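Side-chain contacts in NAD nucleotidase (Haemophilus influenzae, PDB 3ZTV), which degrades NAD to adenosine and nicotinamide riboside in the periplasm, combining NAD pyrophosphatase with 5'-nucleotidase activity, which is greatest on AMP: residues V492-K495 with W500-I503; Y60-V65 with T147-K152; P27-I32 with S297-V302; Y177-T182 with S206-E211. One frame throughout, in Å; residues are numbered along the deposited sequence.

Contact 1: V492-K495 with W500-I503; sequences VLNK and WEPI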
loop_
_atom_site.group_PDB
_atom_site.type_symbol
_atom_site.label_atom_id
_atom_site.label_comp_id
_atom_site.label_asym_id
_atom_site.label_seq_id
_atom_site.Cartn_x
_atom_site.Cartn_y
_atom_site.Cartn_z
ATOM N N VAL A 492 10.159 -30.755 -12.572
ATOM C CA VAL A 492 9.995 -30.025 -11.322
ATOM C C VAL A 492 8.679 -30.423 -10.654
ATOM O O VAL A 492 7.648 -30.559 -11.322
ATOM C CB VAL A 492 10.029 -28.508 -11.559
ATOM C CG1 VAL A 492 9.708 -27.748 -10.272
ATOM C CG2 VAL A 492 11.383 -28.092 -12.118
ATOM N N LEU A 493 8.719 -30.629 -9.343
ATOM C CA LEU A 493 7.544 -31.014 -8.571
ATOM C C LEU A 493 6.570 -29.846 -8.423
ATOM O O LEU A 493 6.929 -28.777 -7.921
ATOM C CB LEU A 493 7.974 -31.524 -7.192
ATOM C CG LEU A 493 6.900 -32.046 -6.237
ATOM C CD1 LEU A 493 6.043 -33.111 -6.908
ATOM C CD2 LEU A 493 7.532 -32.588 -4.963
ATOM N N ASN A 494 5.337 -30.044 -8.882
ATOM C CA ASN A 494 4.291 -29.049 -8.680
ATOM C C ASN A 494 3.925 -28.994 -7.203
ATOM O O ASN A 494 3.398 -29.957 -6.650
ATOM C CB ASN A 494 3.060 -29.374 -9.530
ATOM C CG ASN A 494 2.007 -28.279 -9.479
ATOM O OD1 ASN A 494 1.696 -27.745 -8.414
ATOM N ND2 ASN A 494 1.458 -27.935 -10.640
ATOM N N LYS A 495 4.215 -27.866 -6.565
ATOM C CA LYS A 495 4.065 -27.753 -5.120
ATOM C C LYS A 495 2.601 -27.700 -4.686
ATOM O O LYS A 495 2.160 -28.503 -3.861
ATOM C CB LYS A 495 4.827 -26.534 -4.596
ATOM C CG LYS A 495 5.340 -26.706 -3.182
ATOM C CD LYS A 495 6.490 -25.761 -2.892
ATOM C CE LYS A 495 7.094 -26.061 -1.534
ATOM N NZ LYS A 495 8.129 -25.067 -1.151
ATOM N N TRP A 500 4.829 -34.448 -10.493
ATOM C CA TRP A 500 5.997 -34.019 -11.254
ATOM C C TRP A 500 5.582 -33.573 -12.652
ATOM O O TRP A 500 4.733 -34.206 -13.287
ATOM C CB TRP A 500 7.047 -35.127 -11.321
ATOM C CG TRP A 500 7.680 -35.430 -9.989
ATOM C CD1 TRP A 500 7.233 -36.316 -9.050
ATOM C CD2 TRP A 500 8.875 -34.844 -9.449
ATOM N NE1 TRP A 500 8.074 -36.318 -7.961
ATOM C CE2 TRP A 500 9.087 -35.422 -8.181
ATOM C CE3 TRP A 500 9.781 -33.885 -9.913
ATOM C CZ2 TRP A 500 10.171 -35.075 -7.373
ATOM C CZ3 TRP A 500 10.860 -33.542 -9.107
ATOM C CH2 TRP A 500 11.043 -34.134 -7.855
ATOM N N GLU A 501 6.162 -32.472 -13.113
ATOM C CA GLU A 501 5.853 -31.905 -14.418
ATOM C C GLU A 501 7.152 -31.555 -15.131
ATOM O O GLU A 501 8.175 -31.335 -14.484
ATOM C CB GLU A 501 5.017 -30.633 -14.261
ATOM C CG GLU A 501 3.716 -30.811 -13.492
ATOM C CD GLU A 501 2.994 -29.495 -13.252
ATOM O OE1 GLU A 501 3.670 -28.449 -13.144
ATOM O OE2 GLU A 501 1.745 -29.504 -13.175
ATOM N N PRO A 502 7.127 -31.494 -16.470
ATOM C CA PRO A 502 8.315 -31.044 -17.197
ATOM C C PRO A 502 8.667 -29.611 -16.806
ATOM O O PRO A 502 7.769 -28.801 -16.591
ATOM C CB PRO A 502 7.880 -31.115 -18.670
ATOM C CG PRO A 502 6.392 -31.139 -18.641
ATOM C CD PRO A 502 5.997 -31.798 -17.367
ATOM N N ILE A 503 9.955 -29.303 -16.688
ATOM C CA ILE A 503 10.345 -27.927 -16.417
ATOM C C ILE A 503 9.925 -27.061 -17.603
ATOM O O ILE A 503 9.911 -27.528 -18.745
ATOM C CB ILE A 503 11.865 -27.783 -16.133
ATOM C CG1 ILE A 503 12.163 -26.422 -15.497
ATOM C CG2 ILE A 503 12.676 -27.986 -17.408
ATOM C CD1 ILE A 503 13.554 -26.322 -14.879
HETATM O O HOH W 1 6.167 -28.283 -11.973
#
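Val492, Trp500 and Glu501 carry most of the interface where the two antiparallel strands of a beta hairpin pair. Val492 and Glu501 form the hydrogen-bonded pair: Val492 N gives its hydrogen to Glu501 O at 2.8 Å, and Glu501 N returns one to Val492 O at 3.0 Å. A water also donates to Val492 O and to Glu501 OE1, tying the backbone to the carboxylate.

Glu501 then reaches past the backbone pair to Asn494. Its OE2 accepts from Asn494 ND2 at 3.0 Å in a nearly straight bond. OE2 lies close to the amide plane of Asn494, while the N-H comes to the carboxylate from above its plane; the two planes are 79° apart.

Leu493 and Trp500 make the non-hydrogen-bonded pair on the other face of the sheet. Leu493 CB lies 3.9 Å from the centroid of the Trp500 six-membered ring, only 4° off its normal, a CH-pi contact. With CG anti to the carbonyl carbon (chi1 -68°), Trp500 swings its indole across the neighbouring strand. On the Val492 face, CG2 of Val492 packs on Ile503 CG1 at 3.8 Å.

Strand 500-502 is outermost in its sheet. Arg473 makes a cation-pi contact with Trp500, while Val492 and Ile503 touch Tyr509 of strand 508-514 and Ile503 also reaches helix 443-460.

Contact 2: Y60-V65 with T147-K152; sequences YKNPLV and TVDGEK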
loop_
_atom_site.group_PDB
_atom_site.type_symbol
_atom_site.label_atom_id
_atom_site.label_comp_id
_atom_site.label_asym_id
_atom_site.label_seq_id
_atom_site.Cartn_x
_atom_site.Cartn_y
_atom_site.Cartn_z
ATOM N N TYR A 60 28.052 8.973 28.195
ATOM C CA TYR A 60 27.344 9.916 27.334
ATOM C C TYR A 60 26.037 10.380 27.954
ATOM O O TYR A 60 25.359 9.612 28.635
ATOM C CB TYR A 60 26.992 9.245 26.012
ATOM C CG TYR A 60 28.147 8.795 25.153
ATOM C CD1 TYR A 60 29.311 9.550 25.035
ATOM C CD2 TYR A 60 28.055 7.612 24.429
ATOM C CE1 TYR A 60 30.355 9.128 24.221
ATOM C CE2 TYR A 60 29.081 7.188 23.618
ATOM C CZ TYR A 60 30.227 7.942 23.516
ATOM O OH TYR A 60 31.242 7.517 22.707
ATOM N N LYS A 61 25.669 11.626 27.679
ATOM C CA LYS A 61 24.394 12.162 28.137
ATOM C C LYS A 61 23.226 11.663 27.283
ATOM O O LYS A 61 23.332 11.527 26.057
ATOM C CB LYS A 61 24.430 13.689 28.125
ATOM C CG LYS A 61 24.552 14.285 26.735
ATOM C CD LYS A 61 24.571 15.805 26.787
ATOM C CE LYS A 61 24.640 16.399 25.390
ATOM N NZ LYS A 61 24.697 17.888 25.413
ATOM N N ASN A 62 22.107 11.393 27.941
ATOM C CA ASN A 62 20.886 10.983 27.250
ATOM C C ASN A 62 21.044 9.778 26.322
ATOM O O ASN A 62 20.693 9.844 25.146
ATOM C CB ASN A 62 20.282 12.173 26.499
ATOM C CG ASN A 62 19.976 13.336 27.419
ATOM O OD1 ASN A 62 19.646 13.135 28.591
ATOM N ND2 ASN A 62 20.093 14.555 26.903
ATOM N N PRO A 63 21.544 8.650 26.857
ATOM C CA PRO A 63 21.698 7.471 25.999
ATOM C C PRO A 63 20.353 6.836 25.642
ATOM O O PRO A 63 19.423 6.803 26.451
ATOM C CB PRO A 63 22.539 6.517 26.862
ATOM C CG PRO A 63 22.236 6.909 28.267
ATOM C CD PRO A 63 21.986 8.400 28.242
ATOM N N LEU A 64 20.276 6.335 24.412
ATOM C CA LEU A 64 19.113 5.594 23.922
ATOM C C LEU A 64 19.649 4.294 23.331
ATOM O O LEU A 64 20.357 4.320 22.317
ATOM C CB LEU A 64 18.391 6.420 22.860
ATOM C CG LEU A 64 17.205 5.769 22.147
ATOM C CD1 LEU A 64 16.087 5.478 23.147
ATOM C CD2 LEU A 64 16.698 6.641 21.011
ATOM N N VAL A 65 19.318 3.169 23.962
ATOM C CA VAL A 65 19.963 1.897 23.665
ATOM C C VAL A 65 18.991 0.994 22.919
ATOM O O VAL A 65 17.932 0.655 23.444
ATOM C CB VAL A 65 20.481 1.245 24.961
ATOM C CG1 VAL A 65 21.227 -0.040 24.658
ATOM C CG2 VAL A 65 21.390 2.222 25.710
ATOM N N THR A 147 10.887 11.465 27.172
ATOM C CA THR A 147 11.187 12.872 27.363
ATOM C C THR A 147 12.648 13.055 27.742
ATOM O O THR A 147 13.153 12.395 28.649
ATOM C CB THR A 147 10.271 13.501 28.435
ATOM O OG1 THR A 147 8.917 13.508 27.962
ATOM C CG2 THR A 147 10.700 14.924 28.746
ATOM N N VAL A 148 13.323 13.934 27.014
ATOM C CA VAL A 148 14.689 14.310 27.332
ATOM C C VAL A 148 14.697 15.793 27.644
ATOM O O VAL A 148 14.336 16.612 26.800
ATOM C CB VAL A 148 15.645 14.044 26.157
ATOM C CG1 VAL A 148 17.032 14.585 26.476
ATOM C CG2 VAL A 148 15.703 12.561 25.839
ATOM N N ASP A 149 15.087 16.139 28.866
ATOM C CA ASP A 149 15.182 17.539 29.254
ATOM C C ASP A 149 13.935 18.322 28.837
ATOM O O ASP A 149 14.034 19.431 28.305
ATOM C CB ASP A 149 16.440 18.168 28.645
ATOM C CG ASP A 149 17.716 17.460 29.076
ATOM O OD1 ASP A 149 17.828 17.115 30.271
ATOM O OD2 ASP A 149 18.605 17.240 28.222
ATOM N N GLY A 150 12.766 17.728 29.060
ATOM C CA GLY A 150 11.500 18.399 28.814
ATOM C C GLY A 150 10.935 18.249 27.410
ATOM O O GLY A 150 9.778 18.590 27.160
ATOM N N GLU A 151 11.747 17.739 26.490
ATOM C CA GLU A 151 11.323 17.569 25.102
ATOM C C GLU A 151 10.833 16.157 24.819
ATOM O O GLU A 151 11.409 15.192 25.303
ATOM C CB GLU A 151 12.479 17.890 24.156
ATOM C CG GLU A 151 12.813 19.359 24.074
ATOM C CD GLU A 151 11.717 20.161 23.409
ATOM O OE1 GLU A 151 11.192 19.712 22.366
ATOM O OE2 GLU A 151 11.380 21.245 23.929
ATOM N N LYS A 152 9.782 16.043 24.012
ATOM C CA LYS A 152 9.281 14.732 23.616
ATOM C C LYS A 152 9.983 14.200 22.369
ATOM O O LYS A 152 10.156 14.916 21.384
ATOM C CB LYS A 152 7.764 14.773 23.417
ATOM C CG LYS A 152 7.004 15.046 24.708
ATOM C CD LYS A 152 5.510 14.837 24.553
ATOM C CE LYS A 152 4.867 15.968 23.780
ATOM N NZ LYS A 152 3.381 15.913 23.899
#
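Asn62 meets Val148 and Asp149 through its amide group. The closest approach is from Asn62 ND2 to Val148 CG1, at 3.1 Å. This is very short for a nitrogen and a methyl carbon, so little should rest on its exact value. Asn62 CG is 3.3 Å from Val148 CG1. The amide nitrogen also donates a weak hydrogen bond to Asp149 OD2, with Asn62 ND2 and Asp149 OD2 3.3 Å apart and an N-H...O angle of 154°. Amide and carboxylate planes are turned 61° apart, so the two groups are far from coplanar. The stronger partner of Asn62 ND2 is the backbone oxygen of Glu12, which holds the amide where it can graze the valine and reach the aspartate.

One step outward, both partners sit where the backbone turns. Asn62 has positive phi, in the left-handed region, just before strand 63-67 begins. Opposite it, Val148 to Glu151 form a type I' turn closed by reciprocal backbone bonds: Val148 N to Glu151 O at 2.9 Å and Glu151 N to Val148 O at 2.8 Å. Asp149 and Gly150 are the two inner residues of this turn. Val148 places CG1 anti to its backbone N (chi1 174°), the branch that meets the amide.

The turn links strands 143-148 and 151-159 at the margin of one sheet of the calcineurin-like domain, while strand 63-67 belongs to the other sheet. Leu64 touches Phe146 between these sheets, Asn62 and Leu64 bond to Ser14 of strand 11-18, and helix 46-59 packs on Pro63 and Val65.

Contact 3: P27-I32 with S297-V302; sequences PHETRI and SHKLQV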
loop_
_atom_site.group_PDB
_atom_site.type_symbol
_atom_site.label_atom_id
_atom_site.label_comp_id
_atom_site.label_asym_id
_atom_site.label_seq_id
_atom_site.Cartn_x
_atom_site.Cartn_y
_atom_site.Cartn_z
ATOM N N PRO A 27 31.816 -15.038 20.785
ATOM C CA PRO A 27 32.569 -14.426 19.685
ATOM C C PRO A 27 32.629 -15.363 18.479
ATOM O O PRO A 27 32.341 -16.563 18.613
ATOM C CB PRO A 27 33.977 -14.240 20.280
ATOM C CG PRO A 27 33.756 -14.204 21.757
ATOM C CD PRO A 27 32.650 -15.198 21.993
ATOM N N HIS A 28 32.985 -14.832 17.314
ATOM C CA HIS A 28 33.248 -15.669 16.150
ATOM C C HIS A 28 34.479 -15.153 15.402
ATOM O O HIS A 28 34.925 -14.024 15.612
ATOM C CB HIS A 28 32.015 -15.776 15.239
ATOM C CG HIS A 28 31.642 -14.492 14.568
ATOM N ND1 HIS A 28 30.949 -13.486 15.208
ATOM C CD2 HIS A 28 31.852 -14.055 13.303
ATOM C CE1 HIS A 28 30.759 -12.481 14.372
ATOM N NE2 HIS A 28 31.295 -12.801 13.209
ATOM N N GLU A 29 35.028 -15.982 14.527
ATOM C CA GLU A 29 36.252 -15.625 13.831
ATOM C C GLU A 29 35.983 -14.779 12.586
ATOM O O GLU A 29 34.971 -14.963 11.899
ATOM C CB GLU A 29 37.000 -16.900 13.454
ATOM C CG GLU A 29 38.390 -16.694 12.900
ATOM C CD GLU A 29 39.096 -18.015 12.671
ATOM O OE1 GLU A 29 39.668 -18.561 13.636
ATOM O OE2 GLU A 29 39.051 -18.515 11.529
ATOM N N THR A 30 36.882 -13.837 12.311
ATOM C CA THR A 30 36.864 -13.107 11.054
ATOM C C THR A 30 38.309 -12.835 10.625
ATOM O O THR A 30 39.244 -13.104 11.381
ATOM C CB THR A 30 36.063 -11.787 11.170
ATOM O OG1 THR A 30 35.712 -11.316 9.863
ATOM C CG2 THR A 30 36.881 -10.721 11.882
ATOM N N ARG A 31 38.493 -12.310 9.420
ATOM C CA ARG A 31 39.833 -11.993 8.943
ATOM C C ARG A 31 39.973 -10.514 8.619
ATOM O O ARG A 31 39.085 -9.917 8.001
ATOM C CB ARG A 31 40.176 -12.846 7.722
ATOM C CG ARG A 31 40.134 -14.336 7.994
ATOM C CD ARG A 31 40.666 -15.119 6.814
ATOM N NE ARG A 31 40.384 -16.543 6.939
ATOM C CZ ARG A 31 40.831 -17.463 6.091
ATOM N NH1 ARG A 31 41.586 -17.102 5.064
ATOM N NH2 ARG A 31 40.525 -18.740 6.275
ATOM N N ILE A 32 41.083 -9.930 9.062
ATOM C CA ILE A 32 41.382 -8.528 8.809
ATOM C C ILE A 32 42.776 -8.398 8.211
ATOM O O ILE A 32 43.585 -9.328 8.275
ATOM C CB ILE A 32 41.334 -7.693 10.111
ATOM C CG1 ILE A 32 42.329 -8.234 11.142
ATOM C CG2 ILE A 32 39.908 -7.660 10.679
ATOM C CD1 ILE A 32 42.385 -7.426 12.422
ATOM N N SER A 297 41.850 -9.439 21.822
ATOM C CA SER A 297 43.285 -9.276 21.615
ATOM C C SER A 297 44.012 -10.616 21.614
ATOM O O SER A 297 45.224 -10.659 21.402
ATOM C CB SER A 297 43.886 -8.401 22.716
ATOM O OG SER A 297 43.862 -9.082 23.954
ATOM N N HIS A 298 43.285 -11.705 21.849
ATOM C CA HIS A 298 43.927 -12.985 22.175
ATOM C C HIS A 298 44.220 -13.895 20.985
ATOM O O HIS A 298 45.108 -14.757 21.064
ATOM C CB HIS A 298 43.131 -13.719 23.258
ATOM C CG HIS A 298 42.992 -12.932 24.522
ATOM N ND1 HIS A 298 44.074 -12.584 25.304
ATOM C CD2 HIS A 298 41.906 -12.389 25.122
ATOM C CE1 HIS A 298 43.657 -11.878 26.340
ATOM N NE2 HIS A 298 42.346 -11.744 26.253
ATOM N N LYS A 299 43.484 -13.722 19.894
ATOM C CA LYS A 299 43.750 -14.466 18.669
ATOM C C LYS A 299 44.289 -13.521 17.617
ATOM O O LYS A 299 43.581 -12.631 17.138
ATOM C CB LYS A 299 42.497 -15.182 18.143
ATOM C CG LYS A 299 42.724 -15.940 16.824
ATOM C CD LYS A 299 41.435 -16.529 16.261
ATOM C CE LYS A 299 40.981 -17.743 17.050
ATOM N NZ LYS A 299 39.634 -18.199 16.600
ATOM N N LEU A 300 45.552 -13.708 17.264
ATOM C CA LEU A 300 46.170 -12.926 16.208
ATOM C C LEU A 300 46.994 -13.888 15.365
ATOM O O LEU A 300 48.208 -14.030 15.568
ATOM C CB LEU A 300 47.057 -11.826 16.796
ATOM C CG LEU A 300 46.369 -10.765 17.668
ATOM C CD1 LEU A 300 47.400 -9.969 18.450
ATOM C CD2 LEU A 300 45.469 -9.835 16.851
ATOM N N GLN A 301 46.334 -14.563 14.433
ATOM C CA GLN A 301 46.977 -15.630 13.666
ATOM C C GLN A 301 47.238 -15.232 12.220
ATOM O O GLN A 301 46.384 -14.645 11.560
ATOM C CB GLN A 301 46.135 -16.905 13.714
ATOM C CG GLN A 301 45.982 -17.483 15.106
ATOM C CD GLN A 301 45.054 -18.675 15.140
ATOM O OE1 GLN A 301 44.595 -19.149 14.100
ATOM N NE2 GLN A 301 44.767 -19.162 16.339
ATOM N N VAL A 302 48.437 -15.546 11.737
ATOM C CA VAL A 302 48.787 -15.335 10.340
ATOM C C VAL A 302 49.266 -16.657 9.734
ATOM O O VAL A 302 49.736 -17.542 10.454
ATOM C CB VAL A 302 49.871 -14.248 10.183
ATOM C CG1 VAL A 302 49.393 -12.929 10.799
ATOM C CG2 VAL A 302 51.177 -14.699 10.820
#
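A beta hairpin, strands 28-34 and 37-43, supplies Glu29, which forms a salt bridge with Lys299 of the segment leading into strand 301-303. Lys299 NZ donates to Glu29 OE1 at 3.0 Å, using the anti lone pair, the one turned away from the other carboxylate oxygen. The backbones are well apart here: the nearest alpha carbons, Glu29 CA and Lys299 CA, are 9.0 Å from each other. The gap is therefore spanned by side chains, which meet at about a right angle.

Glu29 reaches out as an extended chain, its CG anti to the backbone N (chi1 -172°). Lys299 starts equally straight but bends at chi3 (-74°), and this kink lays its last carbons beside the carboxylate oxygen as well: Lys299 CE is 3.7 Å and Lys299 CD 3.8 Å from Glu29 OE1.

The ammonium group has a stronger partner in Asp42, on the second strand of the hairpin, so both strands supply a carboxylate to one lysine. Two acids so placed would probably stabilise its positive charge. Lys40, between them in sequence, has its backbone bonded to Gln301 and makes a weak, long ion pair with Glu29 OE2. The contact thus ties segment 297-302 to the surface hairpin, away from the annotated sites, the Glu29 side chain about 14 Å from the bound adenosine. The carboxylate carbon, Glu29 CD, stays 4.0 Å from Lys299 NZ, which engages OE1 alone of the two oxygens.

Contact 4: Y177-T182 with S206-E211; sequences YDEIAT and SEKNIE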
loop_
_atom_site.group_PDB
_atom_site.type_symbol
_atom_site.label_atom_id
_atom_site.label_comp_id
_atom_site.label_asym_id
_atom_site.label_seq_id
_atom_site.Cartn_x
_atom_site.Cartn_y
_atom_site.Cartn_z
ATOM N N TYR A 177 1.588 -4.363 7.225
ATOM C CA TYR A 177 1.303 -3.156 6.450
ATOM C C TYR A 177 2.567 -2.577 5.812
ATOM O O TYR A 177 3.677 -2.697 6.350
ATOM C CB TYR A 177 0.564 -2.139 7.330
ATOM C CG TYR A 177 -0.784 -2.699 7.725
ATOM C CD1 TYR A 177 -1.888 -2.550 6.892
ATOM C CD2 TYR A 177 -0.941 -3.454 8.885
ATOM C CE1 TYR A 177 -3.119 -3.102 7.224
ATOM C CE2 TYR A 177 -2.164 -4.007 9.225
ATOM C CZ TYR A 177 -3.247 -3.832 8.392
ATOM O OH TYR A 177 -4.461 -4.406 8.728
ATOM N N ASP A 178 2.379 -1.949 4.651
ATOM C CA ASP A 178 3.468 -1.368 3.882
ATOM C C ASP A 178 4.411 -0.517 4.720
ATOM O O ASP A 178 3.973 0.324 5.514
ATOM C CB ASP A 178 2.898 -0.526 2.741
ATOM C CG ASP A 178 3.976 0.049 1.861
ATOM O OD1 ASP A 178 4.620 -0.726 1.124
ATOM O OD2 ASP A 178 4.172 1.281 1.899
ATOM N N GLU A 179 5.709 -0.736 4.527
ATOM C CA GLU A 179 6.740 -0.023 5.283
ATOM C C GLU A 179 6.688 1.497 5.092
ATOM O O GLU A 179 6.678 2.244 6.070
ATOM C CB GLU A 179 8.146 -0.529 4.907
ATOM C CG GLU A 179 8.421 -2.030 5.175
ATOM C CD GLU A 179 8.173 -2.932 3.963
ATOM O OE1 GLU A 179 7.348 -2.559 3.081
ATOM O OE2 GLU A 179 8.810 -4.021 3.894
ATOM N N ILE A 180 6.689 1.955 3.838
ATOM C CA ILE A 180 6.665 3.395 3.555
ATOM C C ILE A 180 5.382 4.048 4.070
ATOM O O ILE A 180 5.436 5.074 4.760
ATOM C CB ILE A 180 6.849 3.672 2.043
ATOM C CG1 ILE A 180 8.278 3.302 1.627
ATOM C CG2 ILE A 180 6.517 5.128 1.700
ATOM C CD1 ILE A 180 8.528 3.326 0.136
ATOM N N ALA A 181 4.227 3.471 3.753
ATOM C CA ALA A 181 2.978 4.069 4.215
ATOM C C ALA A 181 2.914 4.129 5.733
ATOM O O ALA A 181 2.530 5.136 6.319
ATOM C CB ALA A 181 1.766 3.332 3.658
ATOM N N THR A 182 3.288 3.043 6.394
ATOM C CA THR A 182 3.227 3.038 7.850
ATOM C C THR A 182 4.140 4.104 8.448
ATOM O O THR A 182 3.754 4.816 9.379
ATOM C CB THR A 182 3.553 1.644 8.452
ATOM O OG1 THR A 182 2.605 0.678 7.970
ATOM C CG2 THR A 182 3.535 1.703 9.983
ATOM N N SER A 206 18.502 -1.900 4.729
ATOM C CA SER A 206 19.080 -0.641 4.258
ATOM C C SER A 206 18.379 -0.079 3.021
ATOM O O SER A 206 18.114 1.122 2.961
ATOM C CB SER A 206 20.583 -0.793 4.008
ATOM O OG SER A 206 21.300 -0.821 5.228
ATOM N N GLU A 207 18.054 -0.924 2.050
ATOM C CA GLU A 207 17.502 -0.416 0.801
ATOM C C GLU A 207 16.179 0.295 1.056
ATOM O O GLU A 207 15.971 1.425 0.605
ATOM C CB GLU A 207 17.323 -1.542 -0.223
ATOM C CG GLU A 207 16.768 -1.075 -1.567
ATOM C CD GLU A 207 16.565 -2.214 -2.553
ATOM O OE1 GLU A 207 15.917 -3.221 -2.188
ATOM O OE2 GLU A 207 17.055 -2.095 -3.697
ATOM N N LYS A 208 15.283 -0.357 1.792
ATOM C CA LYS A 208 13.969 0.214 2.068
ATOM C C LYS A 208 14.079 1.419 3.000
ATOM O O LYS A 208 13.371 2.408 2.817
ATOM C CB LYS A 208 13.023 -0.851 2.637
ATOM C CG LYS A 208 11.648 -0.317 3.024
ATOM C CD LYS A 208 10.833 0.195 1.833
ATOM C CE LYS A 208 10.547 -0.899 0.834
ATOM N NZ LYS A 208 9.609 -0.421 -0.226
ATOM N N ASN A 209 14.975 1.366 3.979
ATOM C CA ASN A 209 15.171 2.499 4.884
ATOM C C ASN A 209 15.743 3.742 4.175
ATOM O O ASN A 209 15.391 4.878 4.524
ATOM C CB ASN A 209 16.037 2.118 6.092
ATOM C CG ASN A 209 15.307 1.226 7.073
ATOM O OD1 ASN A 209 14.074 1.102 7.017
ATOM N ND2 ASN A 209 16.057 0.629 7.995
ATOM N N ILE A 210 16.624 3.530 3.197
ATOM C CA ILE A 210 17.123 4.622 2.359
ATOM C C ILE A 210 15.980 5.218 1.525
ATOM O O ILE A 210 15.888 6.444 1.365
ATOM C CB ILE A 210 18.296 4.123 1.485
ATOM C CG1 ILE A 210 19.514 3.878 2.377
ATOM C CG2 ILE A 210 18.626 5.133 0.389
ATOM C CD1 ILE A 210 20.623 3.059 1.722
ATOM N N GLU A 211 15.105 4.369 1.000
ATOM C CA GLU A 211 13.919 4.851 0.306
ATOM C C GLU A 211 13.020 5.682 1.233
ATOM O O GLU A 211 12.535 6.757 0.848
ATOM C CB GLU A 211 13.138 3.677 -0.294
ATOM C CG GLU A 211 12.033 4.073 -1.257
ATOM C CD GLU A 211 11.254 2.885 -1.793
ATOM O OE1 GLU A 211 11.407 1.766 -1.257
ATOM O OE2 GLU A 211 10.477 3.074 -2.752
HETATM O O HOH W 2 7.274 -0.109 1.416
#
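Ile180 points its terminal methyl at the flat face of the Glu211 carboxylate. Ile180 CD1 is 3.4 Å from Glu211 CD, 3.6 Å from Glu211 OE1 and 3.5 Å from Glu211 OE2, which places the methyl almost directly above the carboxylate carbon. The two side chains cross at about a right angle. Glu211 is extended, with CG anti to its backbone N (chi1 -169°), and its group is gripped on both oxygens: Lys208 NZ bridges to OE1 from the syn side, 31° out of plane, and Lys215, its stronger partner, holds OE2.

Lys208 is instead folded: bent at chi2 and chi3, it brings CG and CD against Glu179 and Ile180, crossing Ile180 at about a right angle. Its CG lies 4.0 Å from Glu179 CB, and its CD 4.0 Å from Ile180 CG1.

These are neighbouring helices of the calcineurin-like domain, 179-191 and 206-215, which connect the consecutive parallel strands 151-159, 198-203 and 221-224 in successive beta-alpha-beta units. The second helix begins just after His203, a probable zinc ligand, and Thr182 on the first packs against Ile185 of the second subunit.

One water joins the two helices at the start of the first. It donates to Asp178 OD1 and Glu179 OE1, and accepts from Ile180 N and from Lys208 NZ, the last at 2.9 Å. Asp178 is also the N-cap, its OD2 accepting from Ala181 N at 2.9 Å, while Glu179 OE2 takes a hydrogen bond from Val161 N.

Contacts 1 and 3 lie at the surface, whereas contacts 2 and 4 are partly buried and belong to the calcineurin-like region, their centres about 26 Å apart. Contact 1 is the sole one in the C-terminal domain and the sole one built on strand pairing; it joins elements adjacent in sequence. The others bring together parts further apart along the chain: contact 3 closes a loop that contains contacts 2 and 4. Their chemistry differs accordingly, from a salt bridge within a small charged cluster in contact 3 to a close amide-methyl approach with a weak bond in contact 2. Contact 4 mixes aliphatic packing with a water-mediated link, and no two contacts touch.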